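Long-range contacts in response regulator receiver protein (Pseudoalteromonas atlantica T6c, PDB 3KTO), which is a CheY-like response regulator receiver protein that probably takes part in two-component signalling and transcription regulation: residues P7-D13 with V31-A37; A39-M43 with L70-L74. All blocks are in the same frame, centred on the assembly; numbering follows the deposited sequence.

Interaction 1 (P7-D13 with V31-A37); sequences PIIYLVD and VTIQCFA
F36, the residue most covered here, sits beside V12 in the register and joins L11 and D13 through its backbone: its N donates to L11 O (2.8 Å) and its O accepts D13 N (3.0 Å). The same alternation continues back to P7, giving six N-H...O bonds along the parallel pairing and its two ends. The F36 ring runs alongside Y10 and points the same way, with F36 CE2 3.6 Å from Y10 CD1. The two planes stand at 61°, an oblique pairing in which Y10 CD1 meets the edge of the F36 ring; F42 packs edge-to-face with both rings. The Q34 side chain leaves CB anti to its own N (chi1 178°) and stretches beside the tyrosine, bringing OE1 to the ring edge next to CE1. One water donates to Q34 OE1 (2.7 Å) and also bonds Y10 OH, which has a second partner in S48 N.

The opposite face carries I9, L11, I33 and C35. L11 turns CD2 onto C35 SG (3.8 Å), while its CB approaches I33 CG2. I33 bends at chi2 (-59°), folding CD1 back against I9 CB at 3.8 Å; the two isoleucines lie side by side, pointing the same way. At the strand entry I9 CG1 meets V31 CG2 (3.7 Å), the two side chains crossing at about a right angle. Helix 16-26 packs on this face, L22 against L11 and S23 against C35.

Beyond strand 8-12, D13 OD1 accepts Q15 N and OD2 forms a salt bridge with K109; adjacent E57 stands where receiver domains usually carry the phospho-accepting aspartate. Strand 8-12, helix 16-26 and strand 32-36 make up the first beta-alpha-beta crossover of the CheY-like fold, placing strand 32-36 at the sheet edge.

Interaction 2 (A39-M43 with L70-L74); sequences AESFM and LLETL
M43, built as selenomethionine, reaches across to helix 66-76 and overlaps L70 and L74, sliding past both in the opposite direction. Its SE lies 3.8 Å from L70 CD1 and 4.1 Å from L74 CD2. Bends at chi2 (-57°) and chi3 (-122°) swing the terminal CE over to T73, where it meets the methyl CG2 at 3.6 Å. T73 can offer that methyl because its hydroxyl is turned to its own helix, bonded to E69 O.

Deeper in, the F42 side chain crosses L74 obliquely, F42 CE2 lying 3.9 Å from L74 CD1. L70 CD1 also approaches this ring, at 4.3 Å from F42 CD2, but neither leucine methyl sits squarely over a face or at an edge. This is the doubly wound CheY-like fold, in which helices 39-42 and 66-76 are neighbours on one side of the central parallel sheet; M54 of strand 51-57 touches both F42 and L74.

The contacting residues are spaced three and four apart on each segment: A39, F42 and M43 against L70, T73 and L74. L70, the most covered of the six, divides its two methyls: CD1 serves F42 and M43, and CD2 rests 4.2 Å from A39 CB. A39 also touches L60, and M43 touches R77.

Overall arrangement
Interactions 1 and 2 follow each other along the chain: strand 32-36 closes the first and leads directly into helix 39-42, which opens the second. Their centres lie 13 Å apart, yet they touch through F42, whose ring packs against F36, Y10 and V12, with F36 CD2 3.6 Å from F42 CD1. Interaction 1 pairs the edge strand of the five-stranded parallel sheet with its neighbour, whereas interaction 2 joins two helices covering one face of that sheet. The hydrophobic layer begun by Y10, V12 and F36 therefore continues through F42 to helix 66-76, tying sheet edge and helix layer into a single receiver domain.

Interaction 1 (P7-D13 with V31-A37)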
loop_
_atom_site.group_PDB
_atom_site.type_symbol
_atom_site.label_atom_id
_atom_site.label_comp_id
_atom_site.label_asym_id
_atom_site.label_seq_id
_atom_site.Cartn_x
_atom_site.Cartn_y
_atom_site.Cartn_z
ATOM N N PRO A 7 -27.849 -11.992 9.529
ATOM C CA PRO A 7 -27.430 -10.707 8.923
ATOM C C PRO A 7 -26.043 -10.818 8.300
ATOM O O PRO A 7 -25.068 -11.157 8.970
ATOM C CB PRO A 7 -27.456 -9.671 10.035
ATOM C CG PRO A 7 -28.563 -10.229 10.913
ATOM C CD PRO A 7 -28.324 -11.754 10.904
ATOM N N ILE A 8 -25.968 -10.518 7.011
ATOM C CA ILE A 8 -24.716 -10.610 6.280
ATOM C C ILE A 8 -24.279 -9.286 5.673
ATOM O O ILE A 8 -25.097 -8.538 5.150
ATOM C CB ILE A 8 -24.843 -11.619 5.126
ATOM C CG1 ILE A 8 -25.492 -12.908 5.638
ATOM C CG2 ILE A 8 -23.472 -11.896 4.523
ATOM C CD1 ILE A 8 -25.806 -13.910 4.555
ATOM N N ILE A 9 -22.982 -9.005 5.753
ATOM C CA ILE A 9 -22.415 -7.805 5.151
ATOM C C ILE A 9 -21.307 -8.276 4.224
ATOM O O ILE A 9 -20.367 -8.943 4.652
ATOM C CB ILE A 9 -21.822 -6.831 6.184
ATOM C CG1 ILE A 9 -22.953 -6.130 6.942
ATOM C CG2 ILE A 9 -20.945 -5.784 5.479
ATOM C CD1 ILE A 9 -22.486 -4.985 7.816
ATOM N N TYR A 10 -21.439 -7.942 2.948
ATOM C CA TYR A 10 -20.456 -8.334 1.954
ATOM C C TYR A 10 -19.300 -7.348 1.903
ATOM O O TYR A 10 -19.512 -6.135 1.796
ATOM C CB TYR A 10 -21.099 -8.404 0.564
ATOM C CG TYR A 10 -22.209 -9.425 0.432
ATOM C CD1 TYR A 10 -21.986 -10.768 0.730
ATOM C CD2 TYR A 10 -23.478 -9.049 -0.007
ATOM C CE1 TYR A 10 -23.000 -11.716 0.594
ATOM C CE2 TYR A 10 -24.501 -9.986 -0.148
ATOM C CZ TYR A 10 -24.252 -11.320 0.154
ATOM O OH TYR A 10 -25.257 -12.252 0.018
ATOM N N LEU A 11 -18.081 -7.876 1.975
ATOM C CA LEU A 11 -16.880 -7.057 1.889
ATOM C C LEU A 11 -16.167 -7.387 0.576
ATOM O O LEU A 11 -15.828 -8.538 0.316
ATOM C CB LEU A 11 -15.943 -7.330 3.071
ATOM C CG LEU A 11 -14.539 -6.703 3.000
ATOM C CD1 LEU A 11 -14.633 -5.192 2.827
ATOM C CD2 LEU A 11 -13.762 -7.037 4.259
ATOM N N VAL A 12 -15.973 -6.378 -0.267
ATOM C CA VAL A 12 -15.277 -6.568 -1.536
ATOM C C VAL A 12 -14.004 -5.720 -1.445
ATOM O O VAL A 12 -14.059 -4.489 -1.415
ATOM C CB VAL A 12 -16.149 -6.107 -2.721
ATOM C CG1 VAL A 12 -15.530 -6.552 -4.028
ATOM C CG2 VAL A 12 -17.549 -6.679 -2.593
ATOM N N ASP A 13 -12.864 -6.395 -1.382
ATOM C CA ASP A 13 -11.576 -5.734 -1.240
ATOM C C ASP A 13 -10.529 -6.723 -1.743
ATOM O O ASP A 13 -10.505 -7.870 -1.299
ATOM C CB ASP A 13 -11.348 -5.421 0.249
ATOM C CG ASP A 13 -10.098 -4.595 0.501
ATOM O OD1 ASP A 13 -9.099 -4.778 -0.221
ATOM O OD2 ASP A 13 -10.111 -3.773 1.443
ATOM N N VAL A 31 -23.068 -9.885 13.260
ATOM C CA VAL A 31 -23.168 -9.986 11.798
ATOM C C VAL A 31 -22.095 -10.872 11.198
ATOM O O VAL A 31 -21.023 -11.033 11.779
ATOM C CB VAL A 31 -23.049 -8.592 11.121
ATOM C CG1 VAL A 31 -21.660 -8.036 11.324
ATOM C CG2 VAL A 31 -23.358 -8.695 9.634
ATOM N N THR A 32 -22.396 -11.440 10.030
ATOM C CA THR A 32 -21.465 -12.303 9.303
ATOM C C THR A 32 -20.795 -11.523 8.172
ATOM O O THR A 32 -21.479 -10.984 7.302
ATOM C CB THR A 32 -22.181 -13.505 8.632
ATOM O OG1 THR A 32 -22.770 -14.348 9.630
ATOM C CG2 THR A 32 -21.193 -14.313 7.796
ATOM N N ILE A 33 -19.468 -11.492 8.157
ATOM C CA ILE A 33 -18.756 -10.782 7.102
ATOM C C ILE A 33 -18.305 -11.736 5.999
ATOM O O ILE A 33 -17.309 -12.448 6.156
ATOM C CB ILE A 33 -17.512 -10.052 7.655
ATOM C CG1 ILE A 33 -17.919 -9.089 8.776
ATOM C CG2 ILE A 33 -16.810 -9.302 6.536
ATOM C CD1 ILE A 33 -18.917 -8.023 8.354
ATOM N N GLN A 34 -19.050 -11.763 4.897
ATOM C CA GLN A 34 -18.710 -12.604 3.756
ATOM C C GLN A 34 -17.870 -11.757 2.794
ATOM O O GLN A 34 -18.333 -10.729 2.290
ATOM C CB GLN A 34 -19.984 -13.099 3.078
ATOM C CG GLN A 34 -19.732 -13.952 1.856
ATOM C CD GLN A 34 -20.915 -14.835 1.515
ATOM O OE1 GLN A 34 -22.072 -14.455 1.724
ATOM N NE2 GLN A 34 -20.634 -16.015 0.973
ATOM N N CYS A 35 -16.646 -12.206 2.532
ATOM C CA CYS A 35 -15.698 -11.470 1.695
ATOM C C CYS A 35 -15.476 -11.954 0.272
ATOM O O CYS A 35 -15.667 -13.128 -0.043
ATOM C CB CYS A 35 -14.351 -11.416 2.403
ATOM S SG CYS A 35 -14.464 -10.795 4.090
ATOM N N PHE A 36 -15.041 -11.020 -0.571
ATOM C CA PHE A 36 -14.768 -11.273 -1.983
ATOM C C PHE A 36 -13.543 -10.476 -2.392
ATOM O O PHE A 36 -13.411 -9.302 -2.045
ATOM C CB PHE A 36 -15.970 -10.856 -2.828
ATOM C CG PHE A 36 -17.199 -11.661 -2.547
ATOM C CD1 PHE A 36 -17.391 -12.897 -3.159
ATOM C CD2 PHE A 36 -18.141 -11.213 -1.630
ATOM C CE1 PHE A 36 -18.506 -13.678 -2.860
ATOM C CE2 PHE A 36 -19.261 -11.990 -1.326
ATOM C CZ PHE A 36 -19.438 -13.223 -1.943
ATOM N N ALA A 37 -12.657 -11.112 -3.144
ATOM C CA ALA A 37 -11.422 -10.469 -3.573
ATOM C C ALA A 37 -11.509 -9.598 -4.827
ATOM O O ALA A 37 -10.517 -8.970 -5.207
ATOM C CB ALA A 37 -10.342 -11.527 -3.759
HETATM O O HOH W 1 -24.407 -14.754 0.343
#

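Interaction 2 (A39-M43 with L70-L74)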
loop_
_atom_site.group_PDB
_atom_site.type_symbol
_atom_site.label_atom_id
_atom_site.label_comp_id
_atom_site.label_asym_id
_atom_site.label_seq_id
_atom_site.Cartn_x
_atom_site.Cartn_y
_atom_site.Cartn_z
ATOM N N ALA A 39 -14.514 -7.533 -7.927
ATOM C CA ALA A 39 -15.872 -7.213 -8.359
ATOM C C ALA A 39 -16.403 -8.399 -9.159
ATOM O O ALA A 39 -17.568 -8.763 -9.049
ATOM C CB ALA A 39 -15.870 -5.966 -9.230
ATOM N N GLU A 40 -15.533 -8.990 -9.971
ATOM C CA GLU A 40 -15.914 -10.136 -10.784
ATOM C C GLU A 40 -16.413 -11.273 -9.885
ATOM O O GLU A 40 -17.463 -11.857 -10.135
ATOM C CB GLU A 40 -14.717 -10.605 -11.607
ATOM C CG GLU A 40 -14.976 -11.848 -12.425
ATOM C CD GLU A 40 -13.717 -12.367 -13.091
ATOM O OE1 GLU A 40 -12.761 -12.724 -12.371
ATOM O OE2 GLU A 40 -13.683 -12.414 -14.336
ATOM N N SER A 41 -15.655 -11.573 -8.834
ATOM C CA SER A 41 -16.024 -12.627 -7.900
ATOM C C SER A 41 -17.341 -12.323 -7.189
ATOM O O SER A 41 -18.188 -13.205 -7.033
ATOM C CB SER A 41 -14.922 -12.817 -6.862
ATOM O OG SER A 41 -15.286 -13.827 -5.943
ATOM N N PHE A 42 -17.518 -11.078 -6.753
ATOM C CA PHE A 42 -18.752 -10.708 -6.074
ATOM C C PHE A 42 -19.958 -10.782 -7.000
ATOM O O PHE A 42 -21.052 -11.129 -6.565
ATOM C CB PHE A 42 -18.685 -9.289 -5.516
ATOM C CG PHE A 42 -19.981 -8.829 -4.923
ATOM C CD1 PHE A 42 -20.417 -9.334 -3.698
ATOM C CD2 PHE A 42 -20.807 -7.953 -5.620
ATOM C CE1 PHE A 42 -21.659 -8.977 -3.176
ATOM C CE2 PHE A 42 -22.049 -7.591 -5.110
ATOM C CZ PHE A 42 -22.476 -8.108 -3.881
HETATM N N MSE A 43 -19.761 -10.430 -8.267
HETATM C CA MSE A 43 -20.854 -10.445 -9.232
HETATM C C MSE A 43 -21.370 -11.845 -9.546
HETATM O O MSE A 43 -22.394 -11.994 -10.208
HETATM C CB MSE A 43 -20.440 -9.738 -10.525
HETATM C CG MSE A 43 -20.315 -8.237 -10.375
HETATM SE SE MSE A 43 -21.946 -7.433 -9.740
HETATM C CE MSE A 43 -22.225 -6.218 -11.230
ATOM N N LEU A 70 -18.778 -0.460 -9.171
ATOM C CA LEU A 70 -19.539 -1.625 -8.737
ATOM C C LEU A 70 -20.782 -1.146 -7.992
ATOM O O LEU A 70 -21.885 -1.621 -8.246
ATOM C CB LEU A 70 -18.698 -2.514 -7.818
ATOM C CG LEU A 70 -19.433 -3.664 -7.123
ATOM C CD1 LEU A 70 -20.084 -4.593 -8.148
ATOM C CD2 LEU A 70 -18.433 -4.430 -6.272
ATOM N N LEU A 71 -20.603 -0.201 -7.073
ATOM C CA LEU A 71 -21.736 0.334 -6.318
ATOM C C LEU A 71 -22.764 0.947 -7.272
ATOM O O LEU A 71 -23.957 0.702 -7.145
ATOM C CB LEU A 71 -21.269 1.405 -5.312
ATOM C CG LEU A 71 -22.369 2.174 -4.567
ATOM C CD1 LEU A 71 -23.359 1.206 -3.916
ATOM C CD2 LEU A 71 -21.714 3.061 -3.501
ATOM N N GLU A 72 -22.291 1.752 -8.217
ATOM C CA GLU A 72 -23.182 2.392 -9.182
ATOM C C GLU A 72 -23.972 1.345 -9.979
ATOM O O GLU A 72 -25.166 1.506 -10.216
ATOM C CB GLU A 72 -22.376 3.282 -10.129
ATOM C CG GLU A 72 -21.620 4.397 -9.402
ATOM C CD GLU A 72 -20.699 5.199 -10.308
ATOM O OE1 GLU A 72 -20.287 4.686 -11.364
ATOM O OE2 GLU A 72 -20.363 6.344 -9.942
ATOM N N THR A 73 -23.300 0.274 -10.381
ATOM C CA THR A 73 -23.949 -0.783 -11.141
ATOM C C THR A 73 -25.066 -1.446 -10.343
ATOM O O THR A 73 -26.172 -1.637 -10.850
ATOM C CB THR A 73 -22.941 -1.863 -11.559
ATOM O OG1 THR A 73 -22.027 -1.308 -12.517
ATOM C CG2 THR A 73 -23.669 -3.070 -12.167
ATOM N N LEU A 74 -24.768 -1.800 -9.096
ATOM C CA LEU A 74 -25.744 -2.441 -8.229
ATOM C C LEU A 74 -26.938 -1.530 -7.974
ATOM O O LEU A 74 -28.080 -1.990 -7.943
ATOM C CB LEU A 74 -25.103 -2.818 -6.898
ATOM C CG LEU A 74 -23.985 -3.858 -6.936
ATOM C CD1 LEU A 74 -23.385 -3.976 -5.551
ATOM C CD2 LEU A 74 -24.530 -5.208 -7.406
#